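Local coordinates for protein magnesium transporter MgtE (Enterococcus faecalis, PDB 2OUX) that probably transports magnesium ions across the cell membrane as a homodimer, this cytosolic part combining an N domain with a pair of CBS domains, at residues A[16-20]-A[21-25]; A[35-38]-A[39-43]; A[82-85]-A[86-90]; A[114-117]-A[118-121]; A[236-239]-A[240-244]. All coordinates share one frame; numbering follows the deposited sequence.

Interaction 1: A[16-20]-A[21-25]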
loop_
_atom_site.group_PDB
_atom_site.type_symbol
_atom_site.label_atom_id
_atom_site.label_comp_id
_atom_site.label_asym_id
_atom_site.label_seq_id
_atom_site.Cartn_x
_atom_site.Cartn_y
_atom_site.Cartn_z
ATOM N N LEU A 16 -10.216 -5.084 29.811
ATOM C CA LEU A 16 -11.527 -5.459 30.357
ATOM C C LEU A 16 -11.697 -4.967 31.792
ATOM O O LEU A 16 -12.789 -4.582 32.204
ATOM C CB LEU A 16 -11.714 -6.983 30.329
ATOM C CG LEU A 16 -12.705 -7.544 29.296
ATOM C CD1 LEU A 16 -12.677 -9.073 29.310
ATOM C CD2 LEU A 16 -14.101 -7.036 29.598
ATOM N N GLU A 17 -10.609 -4.993 32.552
ATOM C CA GLU A 17 -10.660 -4.551 33.933
ATOM C C GLU A 17 -10.836 -3.043 34.058
ATOM O O GLU A 17 -11.644 -2.582 34.863
ATOM C CB GLU A 17 -9.407 -5.014 34.681
ATOM C CG GLU A 17 -9.490 -6.464 35.142
ATOM C CD GLU A 17 -10.614 -6.693 36.155
ATOM O OE1 GLU A 17 -10.552 -6.110 37.260
ATOM O OE2 GLU A 17 -11.560 -7.452 35.848
ATOM N N THR A 18 -10.097 -2.270 33.268
ATOM C CA THR A 18 -10.232 -0.822 33.345
ATOM C C THR A 18 -11.655 -0.481 32.932
ATOM O O THR A 18 -12.233 0.502 33.394
ATOM C CB THR A 18 -9.266 -0.086 32.393
ATOM O OG1 THR A 18 -9.750 -0.184 31.050
ATOM C CG2 THR A 18 -7.870 -0.688 32.473
ATOM N N LEU A 19 -12.215 -1.312 32.059
ATOM C CA LEU A 19 -13.569 -1.114 31.572
ATOM C C LEU A 19 -14.569 -1.321 32.699
ATOM O O LEU A 19 -15.408 -0.458 32.964
ATOM C CB LEU A 19 -13.858 -2.087 30.427
ATOM C CG LEU A 19 -15.189 -1.931 29.695
ATOM C CD1 LEU A 19 -15.373 -0.481 29.255
ATOM C CD2 LEU A 19 -15.218 -2.868 28.491
ATOM N N LYS A 20 -14.474 -2.470 33.365
ATOM C CA LYS A 20 -15.376 -2.783 34.468
ATOM C C LYS A 20 -15.230 -1.764 35.601
ATOM O O LYS A 20 -16.221 -1.203 36.067
ATOM C CB LYS A 20 -15.113 -4.209 34.973
ATOM C CG LYS A 20 -15.433 -5.277 33.927
ATOM C CD LYS A 20 -15.087 -6.681 34.396
ATOM C CE LYS A 20 -15.909 -7.102 35.616
ATOM N NZ LYS A 20 -15.561 -8.480 36.085
ATOM N N ASN A 21 -13.996 -1.513 36.032
ATOM C CA ASN A 21 -13.750 -0.543 37.097
ATOM C C ASN A 21 -14.084 0.871 36.645
ATOM O O ASN A 21 -13.850 1.831 37.372
ATOM C CB ASN A 21 -12.288 -0.585 37.539
ATOM C CG ASN A 21 -11.929 -1.878 38.233
ATOM O OD1 ASN A 21 -10.787 -2.074 38.648
ATOM N ND2 ASN A 21 -12.905 -2.769 38.366
ATOM N N GLN A 22 -14.622 0.988 35.437
ATOM C CA GLN A 22 -14.993 2.278 34.873
ATOM C C GLN A 22 -13.910 3.349 34.992
ATOM O O GLN A 22 -14.176 4.485 35.389
ATOM C CB GLN A 22 -16.304 2.763 35.499
ATOM C CG GLN A 22 -17.492 1.875 35.139
ATOM C CD GLN A 22 -18.832 2.561 35.337
ATOM O OE1 GLN A 22 -19.437 2.487 36.407
ATOM N NE2 GLN A 22 -19.300 3.245 34.298
ATOM N N GLN A 23 -12.688 2.972 34.629
ATOM C CA GLN A 23 -11.537 3.868 34.660
ATOM C C GLN A 23 -11.401 4.456 33.251
ATOM O O GLN A 23 -10.488 4.098 32.504
ATOM C CB GLN A 23 -10.270 3.079 35.021
ATOM C CG GLN A 23 -10.410 2.179 36.246
ATOM C CD GLN A 23 -9.219 1.244 36.440
ATOM O OE1 GLN A 23 -8.088 1.692 36.632
ATOM N NE2 GLN A 23 -9.471 -0.062 36.390
HETATM N N MSE A 24 -12.319 5.354 32.899
HETATM C CA MSE A 24 -12.352 5.975 31.576
HETATM C C MSE A 24 -11.007 6.311 30.939
HETATM O O MSE A 24 -10.693 5.825 29.852
HETATM C CB MSE A 24 -13.223 7.238 31.606
HETATM C CG MSE A 24 -13.329 7.950 30.255
HETATM SE SE MSE A 24 -14.707 9.320 30.162
HETATM C CE MSE A 24 -13.597 10.888 30.393
ATOM N N ASN A 25 -10.212 7.136 31.607
ATOM C CA ASN A 25 -8.920 7.544 31.062
ATOM C C ASN A 25 -7.912 6.406 30.872
ATOM O O ASN A 25 -7.184 6.378 29.872
ATOM C CB ASN A 25 -8.336 8.655 31.937
ATOM C CG ASN A 25 -9.287 9.844 32.076
ATOM O OD1 ASN A 25 -9.521 10.592 31.120
ATOM N ND2 ASN A 25 -9.856 10.009 33.269
#
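Thr18 and Gln23 close a Schellman motif, the six-residue turn that ends helix 8-20 and hands the chain over to helix 24-31. Its signature is the long bond from Gln23 N to Thr18 O, 2.8 Å and nearly straight at 167°. Inside it, Gln22 N approaches Leu19 O at 3.0 Å, although the placement of that nitrogen is less certain. The reversal is made at Gln22, whose phi is positive (48°). One step earlier the regular helix pattern still holds, with Asn21 N on Glu17 O at 2.8 Å.

Side chains lie against the turn. Gln23 folds back along the last helical turn: its CG stands anti to the carbonyl carbon, the chain then runs extended, and NE2 comes to rest 3.2 Å from Thr18 CA. Asn21 lies with CB 3.4 Å from Glu17 O. Thr18 itself is buried, its OG1 bonded back to Leu15 O.

Gln23 is also the N-cap of helix 24-31, so the two helices share a very short connection. Phe27 and Leu30 of that helix pack on Thr18, while Leu19 reaches Asp50 and His53 of helix 48-57, and Gln22 NE2 bonds weakly to Tyr57 OH.

Interaction 2: A[35-38]-A[39-43]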
loop_
_atom_site.group_PDB
_atom_site.type_symbol
_atom_site.label_atom_id
_atom_site.label_comp_id
_atom_site.label_asym_id
_atom_site.label_seq_id
_atom_site.Cartn_x
_atom_site.Cartn_y
_atom_site.Cartn_z
ATOM N N HIS A 35 -4.153 -1.128 17.579
ATOM C CA HIS A 35 -4.414 -0.912 16.158
ATOM C C HIS A 35 -5.927 -1.135 16.008
ATOM O O HIS A 35 -6.492 -1.957 16.718
ATOM C CB HIS A 35 -3.638 -1.952 15.342
ATOM C CG HIS A 35 -3.951 -1.935 13.877
ATOM N ND1 HIS A 35 -3.075 -1.430 12.935
ATOM C CD2 HIS A 35 -5.029 -2.375 13.196
ATOM C CE1 HIS A 35 -3.607 -1.565 11.734
ATOM N NE2 HIS A 35 -4.791 -2.135 11.860
ATOM N N ILE A 36 -6.579 -0.422 15.096
ATOM C CA ILE A 36 -8.022 -0.567 14.927
ATOM C C ILE A 36 -8.533 -1.995 14.745
ATOM O O ILE A 36 -9.669 -2.282 15.106
ATOM C CB ILE A 36 -8.558 0.295 13.767
ATOM C CG1 ILE A 36 -7.747 0.038 12.496
ATOM C CG2 ILE A 36 -8.547 1.767 14.170
ATOM C CD1 ILE A 36 -8.368 0.643 11.252
ATOM N N TYR A 37 -7.714 -2.890 14.195
ATOM C CA TYR A 37 -8.142 -4.280 14.027
ATOM C C TYR A 37 -8.186 -4.986 15.381
ATOM O O TYR A 37 -9.048 -5.826 15.620
ATOM C CB TYR A 37 -7.204 -5.062 13.116
ATOM C CG TYR A 37 -7.408 -6.564 13.218
ATOM C CD1 TYR A 37 -8.509 -7.190 12.621
ATOM C CD2 TYR A 37 -6.525 -7.352 13.951
ATOM C CE1 TYR A 37 -8.715 -8.572 12.748
ATOM C CE2 TYR A 37 -6.720 -8.728 14.086
ATOM C CZ TYR A 37 -7.816 -9.328 13.488
ATOM O OH TYR A 37 -7.992 -10.683 13.623
ATOM N N GLU A 38 -7.231 -4.669 16.246
ATOM C CA GLU A 38 -7.206 -5.274 17.574
ATOM C C GLU A 38 -8.378 -4.678 18.369
ATOM O O GLU A 38 -9.015 -5.362 19.180
ATOM C CB GLU A 38 -5.863 -4.997 18.264
ATOM C CG GLU A 38 -4.666 -5.452 17.449
ATOM C CD GLU A 38 -3.329 -5.198 18.126
ATOM O OE1 GLU A 38 -3.135 -4.121 18.740
ATOM O OE2 GLU A 38 -2.451 -6.079 18.021
ATOM N N GLN A 39 -8.664 -3.402 18.119
ATOM C CA GLN A 39 -9.784 -2.736 18.777
ATOM C C GLN A 39 -11.058 -3.495 18.415
ATOM O O GLN A 39 -11.934 -3.702 19.256
ATOM C CB GLN A 39 -9.902 -1.281 18.308
ATOM C CG GLN A 39 -8.852 -0.350 18.913
ATOM C CD GLN A 39 -8.884 1.044 18.315
ATOM O OE1 GLN A 39 -9.944 1.556 17.945
ATOM N NE2 GLN A 39 -7.713 1.667 18.216
ATOM N N GLY A 40 -11.152 -3.911 17.155
ATOM C CA GLY A 40 -12.324 -4.644 16.713
ATOM C C GLY A 40 -12.481 -5.995 17.395
ATOM O O GLY A 40 -13.585 -6.391 17.770
ATOM N N GLN A 41 -11.378 -6.715 17.556
ATOM C CA GLN A 41 -11.422 -8.018 18.202
ATOM C C GLN A 41 -11.822 -7.875 19.667
ATOM O O GLN A 41 -12.671 -8.618 20.162
ATOM C CB GLN A 41 -10.061 -8.705 18.086
ATOM C CG GLN A 41 -9.677 -9.007 16.648
ATOM C CD GLN A 41 -10.729 -9.844 15.940
ATOM O OE1 GLN A 41 -10.871 -11.035 16.213
ATOM N NE2 GLN A 41 -11.480 -9.219 15.038
ATOM N N PHE A 42 -11.206 -6.921 20.357
ATOM C CA PHE A 42 -11.527 -6.675 21.755
ATOM C C PHE A 42 -13.024 -6.417 21.856
ATOM O O PHE A 42 -13.725 -7.093 22.603
ATOM C CB PHE A 42 -10.766 -5.453 22.280
ATOM C CG PHE A 42 -11.143 -5.067 23.683
ATOM C CD1 PHE A 42 -10.727 -5.838 24.769
ATOM C CD2 PHE A 42 -11.936 -3.952 23.918
ATOM C CE1 PHE A 42 -11.101 -5.503 26.069
ATOM C CE2 PHE A 42 -12.313 -3.612 25.209
ATOM C CZ PHE A 42 -11.894 -4.390 26.291
ATOM N N TYR A 43 -13.507 -5.453 21.080
ATOM C CA TYR A 43 -14.923 -5.088 21.069
ATOM C C TYR A 43 -15.878 -6.230 20.739
ATOM O O TYR A 43 -16.958 -6.326 21.320
ATOM C CB TYR A 43 -15.150 -3.937 20.090
ATOM C CG TYR A 43 -16.603 -3.619 19.784
ATOM C CD1 TYR A 43 -17.285 -4.278 18.760
ATOM C CD2 TYR A 43 -17.277 -2.618 20.482
ATOM C CE1 TYR A 43 -18.606 -3.941 18.435
ATOM C CE2 TYR A 43 -18.596 -2.273 20.167
ATOM C CZ TYR A 43 -19.254 -2.932 19.142
ATOM O OH TYR A 43 -20.544 -2.560 18.816
HETATM O O HOH W 1 -11.714 -6.415 14.084
#
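Tyr37 and Gln41 meet directly by a CH-pi contact and indirectly through a water. Gln41 CG lies over one face of the tyrosine ring, 4.0 Å from its centroid and offset toward the rim. The bend at chi2 (-56°) brings the end of the glutamine back beside the ring, and the rotation about chi3 leaves its amide nearly parallel to it, planes 11° apart, with NE2 3.6 Å from Tyr37 CE1. The water donates to Tyr37 O and accepts from Gln41 NE2 at 3.0 Å.

Each backbone N-H reaches back to the carbonyl oxygen four residues earlier, as expected of the opening turns of helix 36-43, for which His35 is the N-cap. Gln39 N meets His35 O at 3.0 Å, Gly40 N meets Ile36 O, and Phe42 N meets Glu38 O at 2.9 Å, the last nearly straight (174°). Gln41 N on Tyr37 O is longer, at 3.2 Å.

Among the charged and polar ends, Glu38 OE1 accepts a weak bond from His35 N at 3.4 Å, an N3 side chain reaching the N-cap N-H, and its negative charge would probably be welcome at this helix end. Glu38 OE2 is held by Tyr230 OH of the second subunit, whose ring also meets His35 and Tyr37. Gln39 NE2 turns back to Leu34 O.

Interaction 3: A[82-85]-A[86-90]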
loop_
_atom_site.group_PDB
_atom_site.type_symbol
_atom_site.label_atom_id
_atom_site.label_comp_id
_atom_site.label_asym_id
_atom_site.label_seq_id
_atom_site.Cartn_x
_atom_site.Cartn_y
_atom_site.Cartn_z
ATOM N N ALA A 82 -28.349 -1.061 16.756
ATOM C CA ALA A 82 -29.614 -0.925 17.467
ATOM C C ALA A 82 -29.404 -0.534 18.927
ATOM O O ALA A 82 -30.046 0.394 19.419
ATOM C CB ALA A 82 -30.397 -2.220 17.386
ATOM N N GLU A 83 -28.500 -1.235 19.610
ATOM C CA GLU A 83 -28.219 -0.954 21.014
ATOM C C GLU A 83 -27.665 0.454 21.221
ATOM O O GLU A 83 -27.667 0.974 22.335
ATOM C CB GLU A 83 -27.252 -1.999 21.589
ATOM C CG GLU A 83 -25.898 -2.072 20.906
ATOM C CD GLU A 83 -25.078 -3.274 21.356
ATOM O OE1 GLU A 83 -25.639 -4.389 21.422
ATOM O OE2 GLU A 83 -23.870 -3.116 21.629
HETATM N N MSE A 84 -27.199 1.078 20.148
HETATM C CA MSE A 84 -26.659 2.432 20.242
HETATM C C MSE A 84 -27.787 3.443 20.155
HETATM O O MSE A 84 -28.823 3.169 19.554
HETATM C CB MSE A 84 -25.686 2.709 19.094
HETATM C CG MSE A 84 -24.273 2.189 19.280
HETATM SE SE MSE A 84 -23.306 2.189 17.593
HETATM C CE MSE A 84 -23.094 4.050 17.315
ATOM N N ARG A 85 -27.593 4.610 20.759
ATOM C CA ARG A 85 -28.601 5.649 20.683
ATOM C C ARG A 85 -28.573 6.103 19.234
ATOM O O ARG A 85 -27.524 6.505 18.725
ATOM C CB ARG A 85 -28.257 6.829 21.591
ATOM C CG ARG A 85 -28.433 6.570 23.071
ATOM C CD ARG A 85 -27.860 7.733 23.859
ATOM N NE ARG A 85 -26.477 7.995 23.458
ATOM C CZ ARG A 85 -25.747 9.019 23.886
ATOM N NH1 ARG A 85 -26.259 9.897 24.739
ATOM N NH2 ARG A 85 -24.499 9.165 23.456
ATOM N N PRO A 86 -29.722 6.033 18.551
ATOM C CA PRO A 86 -29.844 6.431 17.149
ATOM C C PRO A 86 -28.966 7.615 16.761
ATOM O O PRO A 86 -28.282 7.572 15.742
ATOM C CB PRO A 86 -31.330 6.732 17.016
ATOM C CG PRO A 86 -31.940 5.664 17.878
ATOM C CD PRO A 86 -31.039 5.672 19.110
ATOM N N SER A 87 -28.977 8.669 17.567
ATOM C CA SER A 87 -28.170 9.842 17.262
ATOM C C SER A 87 -26.678 9.508 17.266
ATOM O O SER A 87 -25.927 9.972 16.409
ATOM C CB SER A 87 -28.447 10.954 18.271
ATOM O OG SER A 87 -28.155 10.518 19.586
ATOM N N TYR A 88 -26.257 8.705 18.237
ATOM C CA TYR A 88 -24.860 8.308 18.358
ATOM C C TYR A 88 -24.450 7.464 17.148
ATOM O O TYR A 88 -23.391 7.689 16.558
ATOM C CB TYR A 88 -24.663 7.507 19.649
ATOM C CG TYR A 88 -23.233 7.112 19.947
ATOM C CD1 TYR A 88 -22.314 8.036 20.451
ATOM C CD2 TYR A 88 -22.810 5.802 19.767
ATOM C CE1 TYR A 88 -21.008 7.654 20.769
ATOM C CE2 TYR A 88 -21.514 5.411 20.075
ATOM C CZ TYR A 88 -20.619 6.334 20.580
ATOM O OH TYR A 88 -19.342 5.922 20.899
ATOM N N ALA A 89 -25.290 6.496 16.785
ATOM C CA ALA A 89 -25.019 5.627 15.640
ATOM C C ALA A 89 -24.854 6.447 14.366
ATOM O O ALA A 89 -23.896 6.259 13.607
ATOM C CB ALA A 89 -26.149 4.603 15.468
ATOM N N ALA A 90 -25.785 7.368 14.141
ATOM C CA ALA A 90 -25.744 8.214 12.958
ATOM C C ALA A 90 -24.435 8.999 12.871
ATOM O O ALA A 90 -23.800 9.044 11.818
ATOM C CB ALA A 90 -26.941 9.171 12.954
#
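Arg85 O is approached by two backbone N-H groups of the helix that begins just after it. Ala89 N makes the regular bond, 3.0 Å and 162°, tilted 21° from the carbonyl plane; Tyr88 N comes nearer, but its strongly bent approach leaves only a weak bond. Both belong to the first turn of helix 86-93, for which Arg85 is the N-cap and Pro86 the first residue.

The side chains of Met84 and Arg85 both reach Tyr88, the first at CD2 and the second at CD1. Selenomethionine Met84 presents its selenium to the edge of the ring, 5.4 Å from the centroid, a Met-aromatic contact, and its CG lies 3.9 Å from Tyr88 CD2. The terminal methyl is modelled too close to the ring, so its exact position is doubtful. Arg85 bends at chi3 (-53°), bringing NH2 within 3.9 Å of Tyr88 CD1; that carbon sits at the guanidinium edge, near its plane.

Tyr88 OH is fixed by Leu58 O. Around the pair, Leu63 of helix 60-67 and Tyr55 of helix 48-57 touch both Met84 and Tyr88, Ala89 rests on Tyr116 of helix 110-118, and Glu83 on the preceding helix 79-83 forms a salt bridge with Arg51.

Interaction 4: A[114-117]-A[118-121]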
loop_
_atom_site.group_PDB
_atom_site.type_symbol
_atom_site.label_atom_id
_atom_site.label_comp_id
_atom_site.label_asym_id
_atom_site.label_seq_id
_atom_site.Cartn_x
_atom_site.Cartn_y
_atom_site.Cartn_z
ATOM N N ALA A 114 -32.847 3.665 6.370
ATOM C CA ALA A 114 -33.463 4.969 6.141
ATOM C C ALA A 114 -33.493 5.789 7.420
ATOM O O ALA A 114 -33.267 6.999 7.399
ATOM C CB ALA A 114 -34.879 4.802 5.601
ATOM N N LYS A 115 -33.767 5.125 8.537
ATOM C CA LYS A 115 -33.842 5.814 9.817
ATOM C C LYS A 115 -32.508 6.474 10.191
ATOM O O LYS A 115 -32.480 7.651 10.555
ATOM C CB LYS A 115 -34.298 4.837 10.916
ATOM C CG LYS A 115 -33.180 4.163 11.685
ATOM C CD LYS A 115 -33.071 4.722 13.102
ATOM C CE LYS A 115 -34.123 4.117 14.019
ATOM N NZ LYS A 115 -33.980 2.627 14.101
ATOM N N TYR A 116 -31.407 5.728 10.095
ATOM C CA TYR A 116 -30.096 6.284 10.426
ATOM C C TYR A 116 -29.738 7.358 9.418
ATOM O O TYR A 116 -29.195 8.402 9.765
ATOM C CB TYR A 116 -29.019 5.200 10.412
ATOM C CG TYR A 116 -29.185 4.152 11.481
ATOM C CD1 TYR A 116 -29.314 4.509 12.823
ATOM C CD2 TYR A 116 -29.223 2.799 11.154
ATOM C CE1 TYR A 116 -29.479 3.538 13.816
ATOM C CE2 TYR A 116 -29.383 1.826 12.134
ATOM C CZ TYR A 116 -29.518 2.201 13.462
ATOM O OH TYR A 116 -29.716 1.238 14.427
ATOM N N LEU A 117 -30.059 7.084 8.164
ATOM C CA LEU A 117 -29.789 8.009 7.078
ATOM C C LEU A 117 -30.579 9.300 7.285
ATOM O O LEU A 117 -30.122 10.386 6.934
ATOM C CB LEU A 117 -30.181 7.347 5.760
ATOM C CG LEU A 117 -29.631 7.895 4.449
ATOM C CD1 LEU A 117 -28.110 8.035 4.519
ATOM C CD2 LEU A 117 -30.033 6.942 3.342
ATOM N N SER A 118 -31.767 9.178 7.866
ATOM C CA SER A 118 -32.604 10.341 8.116
ATOM C C SER A 118 -32.001 11.219 9.211
ATOM O O SER A 118 -32.156 12.438 9.196
ATOM C CB SER A 118 -34.010 9.905 8.534
ATOM O OG SER A 118 -34.007 9.357 9.843
ATOM N N LEU A 119 -31.306 10.590 10.153
ATOM C CA LEU A 119 -30.691 11.306 11.269
ATOM C C LEU A 119 -29.493 12.167 10.872
ATOM O O LEU A 119 -28.953 12.903 11.702
ATOM C CB LEU A 119 -30.263 10.303 12.347
ATOM C CG LEU A 119 -31.403 9.481 12.956
ATOM C CD1 LEU A 119 -30.858 8.355 13.812
ATOM C CD2 LEU A 119 -32.286 10.396 13.778
ATOM N N LEU A 120 -29.085 12.083 9.605
ATOM C CA LEU A 120 -27.937 12.847 9.118
ATOM C C LEU A 120 -28.330 14.094 8.348
ATOM O O LEU A 120 -29.335 14.109 7.641
ATOM C CB LEU A 120 -27.064 11.983 8.208
ATOM C CG LEU A 120 -26.445 10.697 8.746
ATOM C CD1 LEU A 120 -25.562 10.103 7.662
ATOM C CD2 LEU A 120 -25.633 10.978 10.002
ATOM N N SER A 121 -27.514 15.136 8.472
ATOM C CA SER A 121 -27.765 16.381 7.758
ATOM C C SER A 121 -27.482 16.137 6.277
ATOM O O SER A 121 -27.095 15.033 5.878
ATOM C CB SER A 121 -26.850 17.499 8.270
ATOM O OG SER A 121 -25.573 17.446 7.655
#
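Lys115 and Ser118 meet in a surface contact at the C-terminal end of helix 110-118, where the chain leaves the helix for the short loop to helix 122-131. Several donors gather at Lys115 O. Leu119 N bonds to it at 3.2 Å, tilted 26° from the carbonyl plane, and Ser118 N reaches it only weakly. The serine hydroxyl turns to the same oxygen: with chi1 at 72°, OG lies between the backbone N and the carbonyl carbon and points back up the helix. Its modelled distance of 2.4 Å from Lys115 O is so short that the exact value is doubtful.

The backbone bonds shift in character here. Ser118 N still meets Ala114 O at 2.7 Å, four residues back, whereas Leu119 N adds a weak bond to Tyr116 O and Leu120 N a weak one, 3.3 Å long, to Leu117 O, each three residues back.

The leucine side chains pack around this end. Leu119 CG lies against the carbonyl oxygen of Lys115, and its CD1 makes an apolar contact with Tyr116 CD1 at 4.3 Å, approaching the ring obliquely. The side chain of Leu120, like that of Leu117, touches Ala125 of the next helix.

That helix begins right after Ser121, which is its N-cap. The serine side chain caps a backbone nitrogen and its own N is bonded to Glu124 OE1, consistent with a capping box at the start of helix 122-131, reached by a short connection from helix 110-118.

Interaction 5: A[236-239]-A[240-244]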
loop_
_atom_site.group_PDB
_atom_site.type_symbol
_atom_site.label_atom_id
_atom_site.label_comp_id
_atom_site.label_asym_id
_atom_site.label_seq_id
_atom_site.Cartn_x
_atom_site.Cartn_y
_atom_site.Cartn_z
ATOM N N PRO A 236 -7.222 5.597 -8.842
ATOM C CA PRO A 236 -8.329 6.539 -9.019
ATOM C C PRO A 236 -9.467 6.029 -9.890
ATOM O O PRO A 236 -9.273 5.197 -10.773
ATOM C CB PRO A 236 -7.641 7.783 -9.589
ATOM C CG PRO A 236 -6.508 7.228 -10.342
ATOM C CD PRO A 236 -5.989 6.114 -9.460
ATOM N N VAL A 237 -10.663 6.540 -9.613
ATOM C CA VAL A 237 -11.872 6.157 -10.328
ATOM C C VAL A 237 -12.521 7.390 -10.950
ATOM O O VAL A 237 -12.633 8.431 -10.309
ATOM C CB VAL A 237 -12.884 5.492 -9.363
ATOM C CG1 VAL A 237 -14.091 4.990 -10.137
ATOM C CG2 VAL A 237 -12.217 4.353 -8.622
ATOM N N THR A 238 -12.957 7.269 -12.199
ATOM C CA THR A 238 -13.578 8.398 -12.891
ATOM C C THR A 238 -14.810 7.967 -13.675
ATOM O O THR A 238 -15.130 6.780 -13.751
ATOM C CB THR A 238 -12.604 9.030 -13.911
ATOM O OG1 THR A 238 -12.469 8.157 -15.043
ATOM C CG2 THR A 238 -11.222 9.227 -13.287
ATOM N N ASP A 239 -15.506 8.946 -14.245
ATOM C CA ASP A 239 -16.659 8.663 -15.089
ATOM C C ASP A 239 -16.113 8.731 -16.517
ATOM O O ASP A 239 -14.916 8.936 -16.714
ATOM C CB ASP A 239 -17.761 9.707 -14.898
ATOM C CG ASP A 239 -17.260 11.125 -15.056
ATOM O OD1 ASP A 239 -16.263 11.341 -15.779
ATOM O OD2 ASP A 239 -17.876 12.031 -14.464
ATOM N N TYR A 240 -16.973 8.564 -17.517
ATOM C CA TYR A 240 -16.496 8.616 -18.894
ATOM C C TYR A 240 -15.876 9.967 -19.237
ATOM O O TYR A 240 -15.092 10.071 -20.173
ATOM C CB TYR A 240 -17.636 8.307 -19.861
ATOM C CG TYR A 240 -18.121 6.879 -19.784
ATOM C CD1 TYR A 240 -17.259 5.814 -20.047
ATOM C CD2 TYR A 240 -19.443 6.591 -19.442
ATOM C CE1 TYR A 240 -17.703 4.492 -19.974
ATOM C CE2 TYR A 240 -19.899 5.275 -19.366
ATOM C CZ TYR A 240 -19.023 4.230 -19.630
ATOM O OH TYR A 240 -19.469 2.927 -19.538
ATOM N N ASP A 241 -16.217 10.994 -18.469
ATOM C CA ASP A 241 -15.691 12.331 -18.711
ATOM C C ASP A 241 -14.376 12.598 -17.985
ATOM O O ASP A 241 -13.831 13.704 -18.052
ATOM C CB ASP A 241 -16.719 13.381 -18.300
ATOM C CG ASP A 241 -17.945 13.375 -19.196
ATOM O OD1 ASP A 241 -17.776 13.436 -20.433
ATOM O OD2 ASP A 241 -19.075 13.318 -18.664
ATOM N N ASP A 242 -13.877 11.583 -17.287
ATOM C CA ASP A 242 -12.625 11.700 -16.550
ATOM C C ASP A 242 -12.687 12.573 -15.304
ATOM O O ASP A 242 -11.705 13.221 -14.945
ATOM C CB ASP A 242 -11.513 12.207 -17.470
ATOM C CG ASP A 242 -11.197 11.230 -18.573
ATOM O OD1 ASP A 242 -10.964 10.040 -18.255
ATOM O OD2 ASP A 242 -11.183 11.650 -19.750
ATOM N N HIS A 243 -13.843 12.597 -14.653
ATOM C CA HIS A 243 -14.001 13.353 -13.419
ATOM C C HIS A 243 -13.570 12.403 -12.305
ATOM O O HIS A 243 -14.039 11.262 -12.248
ATOM C CB HIS A 243 -15.466 13.746 -13.210
ATOM C CG HIS A 243 -15.965 14.773 -14.173
ATOM N ND1 HIS A 243 -15.541 16.082 -14.157
ATOM C CD2 HIS A 243 -16.880 14.690 -15.176
ATOM C CE1 HIS A 243 -16.167 16.764 -15.101
ATOM N NE2 HIS A 243 -16.985 15.937 -15.732
ATOM N N LEU A 244 -12.679 12.863 -11.433
ATOM C CA LEU A 244 -12.191 12.029 -10.333
ATOM C C LEU A 244 -13.290 11.808 -9.296
ATOM O O LEU A 244 -13.686 12.738 -8.592
ATOM C CB LEU A 244 -10.968 12.690 -9.683
ATOM C CG LEU A 244 -10.344 12.005 -8.464
ATOM C CD1 LEU A 244 -10.061 10.536 -8.747
ATOM C CD2 LEU A 244 -9.069 12.737 -8.102
#
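Asp239 and Asp242 bracket a type I turn, Asp242 N donating to Asp239 O at 2.9 Å, and the turn connects strands 234-238 and 244-249 as a beta hairpin of the second CBS domain. Asp242 has positive phi (71°), and Asp239 N makes a weak bond to His243 O, a pattern consistent with a type I turn followed by a G1 beta bulge. Thr238 CA also makes a CA-H...O contact to His243 O, 3.0 Å.

Asp239 O is held on both faces: Thr238 OG1 reaches it at 3.1 Å from the face opposite to Asp242 N. At the strand end of the hairpin, Leu244 CD1 packs on Pro236 CB at 3.8 Å, and both side chains touch Tyr177, which with Ala234 belongs to a magnesium site. Towards the rest of the domain pair, the Tyr240 ring stacks on His215 and the His243 ring on His184.

The Asp239 carboxylate folds over the turn, CG lying between the backbone N and the carbonyl carbon (chi1 52°). OD1 accepts a nearly straight bond from His243 N at 2.9 Å, met from above the carboxylate plane, and a weak, bent one from Asp241 N, consistent with an Asx turn. Carboxylate and imidazole stand almost perpendicular, and Asp239 OD2 sits at the ring edge, 2.9 Å from His243 CD2.

Overall arrangement
Four of the five contacts belong to the helical N-terminal part, and each lies where a helix starts or stops. Interactions 1 and 2, with centres 16 Å apart, meet where Leu16 N approaches Phe42 CE1 at 3.9 Å. Interactions 3 and 4 are closer still, centres 11 Å apart, and Ala90 CB packs 3.6 Å from Leu119 CB. The hairpin of interaction 5 stands apart in the CBS region, its centre 28 Å from that of interaction 4 and 48 Å from that of interaction 1. Magnesium ions lie nearest to interactions 2 and 5: one is about 7 Å from the Tyr37 side chain, another about 3 Å from that of Pro236.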